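PDB 3LKV: ABC transporter substrate-binding protein from Vibrio cholerae, which probably serves as the periplasmic substrate-binding component of an ABC transporter and holds a bound phenylalanine. Local coordinates for residues D195-L200 and T221-A226. Numbering follows the deposited sequence.
Sequences DVIYAL and TPVFGA. With ZN (zinc ion), chain E.
Strands 196-199 and 223-225 run parallel, 26° apart, joined by four backbone hydrogen bonds that alternate in direction: Ile197 N to Pro222 O, Phe224 N to Ile197 O (2.7 Å, nearly along the C=O axis), Ala199 N to Phe224 O, and Ala226 N to Ala199 O. On one face Tyr198 and Phe224 lie side by side, each with CG anti to its backbone N, and meet edge to edge, Tyr198 CD1 standing 3.9 Å from Phe224 CD2. The Tyr198 hydroxyl passes beside Ala226 CB and hydrogen-bonds His129 ND1 in helix 126-136, whose Leu132 and Ile133 pack on Phe224. The other face carries Ile197, Ala199 and Val223: Val223 CG1 reaches Ala199 CB at 3.7 Å, its CG2 approaches Ile197 CB at 4.0 Å, and helix 209-218 packs over all three. The chain passes from the first strand to the second through helices 203-207 and 209-218, a beta-alpha-beta crossover in the mixed sheet of one lobe of a periplasmic-binding-protein fold. At the strands' N-terminal end Thr221 crosses Ile197 at about a right angle, its CG2 3.8 Å from Ile197 CG1. Thr221 OG1, beside its own backbone N, binds the zinc at 2.2 Å; two waters and the carbonyl oxygens of Ala191 and Ser194 complete the site.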
loop_
_atom_site.group_PDB
_atom_site.type_symbol
_atom_site.label_atom_id
_atom_site.label_comp_id
_atom_site.label_asym_id
_atom_site.label_seq_id
_atom_site.Cartn_x
_atom_site.Cartn_y
_atom_site.Cartn_z
ATOM N N ASP A 195 27.496 -24.326 21.067
ATOM C CA ASP A 195 27.240 -23.478 22.235
ATOM C C ASP A 195 26.331 -22.346 21.878
ATOM O O ASP A 195 25.692 -21.791 22.750
ATOM C CB ASP A 195 28.543 -22.952 22.851
ATOM C CG ASP A 195 29.446 -24.090 23.359
ATOM O OD1 ASP A 195 28.950 -24.867 24.174
ATOM O OD2 ASP A 195 30.619 -24.222 22.922
ATOM N N VAL A 196 26.253 -21.997 20.594
ATOM C CA VAL A 196 25.379 -20.909 20.142
ATOM C C VAL A 196 25.135 -21.110 18.668
ATOM O O VAL A 196 25.993 -21.648 17.986
ATOM C CB VAL A 196 26.012 -19.528 20.410
ATOM C CG1 VAL A 196 27.418 -19.411 19.763
ATOM C CG2 VAL A 196 25.087 -18.398 19.975
ATOM N N ILE A 197 23.965 -20.729 18.180
ATOM C CA ILE A 197 23.685 -20.770 16.767
ATOM C C ILE A 197 23.820 -19.330 16.227
ATOM O O ILE A 197 23.252 -18.365 16.808
ATOM C CB ILE A 197 22.274 -21.229 16.490
ATOM C CG1 ILE A 197 21.952 -22.582 17.184
ATOM C CG2 ILE A 197 22.046 -21.271 15.013
ATOM C CD1 ILE A 197 22.694 -23.718 16.648
ATOM N N TYR A 198 24.579 -19.197 15.155
ATOM C CA TYR A 198 24.714 -17.952 14.456
ATOM C C TYR A 198 23.680 -17.937 13.358
ATOM O O TYR A 198 23.770 -18.674 12.392
ATOM C CB TYR A 198 26.118 -17.832 13.857
ATOM C CG TYR A 198 26.376 -16.563 13.034
ATOM C CD1 TYR A 198 26.104 -15.320 13.547
ATOM C CD2 TYR A 198 26.935 -16.627 11.767
ATOM C CE1 TYR A 198 26.373 -14.175 12.845
ATOM C CE2 TYR A 198 27.220 -15.454 11.032
ATOM C CZ TYR A 198 26.934 -14.232 11.577
ATOM O OH TYR A 198 27.160 -13.074 10.875
ATOM N N ALA A 199 22.674 -17.090 13.515
ATOM C CA ALA A 199 21.624 -16.985 12.520
ATOM C C ALA A 199 22.117 -15.923 11.513
ATOM O O ALA A 199 22.119 -14.736 11.803
ATOM C CB ALA A 199 20.276 -16.570 13.184
ATOM N N LEU A 200 22.582 -16.352 10.359
ATOM C CA LEU A 200 23.172 -15.403 9.445
ATOM C C LEU A 200 22.171 -14.738 8.486
ATOM O O LEU A 200 20.962 -15.026 8.479
ATOM C CB LEU A 200 24.373 -16.014 8.709
ATOM C CG LEU A 200 24.280 -17.311 7.987
ATOM C CD1 LEU A 200 23.150 -17.196 7.140
ATOM C CD2 LEU A 200 25.534 -17.574 7.177
ATOM N N THR A 221 19.950 -23.864 23.520
ATOM C CA THR A 221 21.091 -23.251 22.883
ATOM C C THR A 221 20.676 -21.832 22.455
ATOM O O THR A 221 19.605 -21.666 21.891
ATOM C CB THR A 221 21.456 -24.084 21.701
ATOM O OG1 THR A 221 21.857 -25.349 22.215
ATOM C CG2 THR A 221 22.570 -23.436 20.813
ATOM N N PRO A 222 21.482 -20.819 22.787
ATOM C CA PRO A 222 21.169 -19.461 22.386
ATOM C C PRO A 222 21.414 -19.268 20.907
ATOM O O PRO A 222 22.225 -19.988 20.354
ATOM C CB PRO A 222 22.164 -18.641 23.147
ATOM C CG PRO A 222 23.264 -19.598 23.539
ATOM C CD PRO A 222 22.596 -20.877 23.751
ATOM N N VAL A 223 20.709 -18.323 20.299
ATOM C CA VAL A 223 20.908 -17.901 18.913
ATOM C C VAL A 223 21.387 -16.450 18.926
ATOM O O VAL A 223 20.789 -15.616 19.582
ATOM C CB VAL A 223 19.564 -18.026 18.152
ATOM C CG1 VAL A 223 19.634 -17.473 16.706
ATOM C CG2 VAL A 223 19.125 -19.447 18.172
ATOM N N PHE A 224 22.483 -16.171 18.230
ATOM C CA PHE A 224 22.949 -14.815 17.999
ATOM C C PHE A 224 22.534 -14.442 16.578
ATOM O O PHE A 224 22.784 -15.206 15.644
ATOM C CB PHE A 224 24.471 -14.706 18.105
ATOM C CG PHE A 224 24.973 -13.334 17.830
ATOM C CD1 PHE A 224 25.016 -12.395 18.826
ATOM C CD2 PHE A 224 25.288 -12.956 16.553
ATOM C CE1 PHE A 224 25.394 -11.085 18.550
ATOM C CE2 PHE A 224 25.675 -11.651 16.253
ATOM C CZ PHE A 224 25.733 -10.712 17.248
ATOM N N GLY A 225 21.914 -13.273 16.431
ATOM C CA GLY A 225 21.365 -12.849 15.163
ATOM C C GLY A 225 22.200 -11.828 14.402
ATOM O O GLY A 225 22.696 -10.854 14.964
ATOM N N ALA A 226 22.303 -12.000 13.102
ATOM C CA ALA A 226 23.000 -11.006 12.257
ATOM C C ALA A 226 22.026 -9.893 11.848
ATOM O O ALA A 226 22.404 -8.908 11.193
ATOM C CB ALA A 226 23.619 -11.726 11.038
HETATM ZN ZN ZN E . 23.894 -26.293 22.328
HETATM O O HOH W 1 24.559 -28.091 23.895
HETATM O O HOH W 2 24.077 -24.868 24.142
#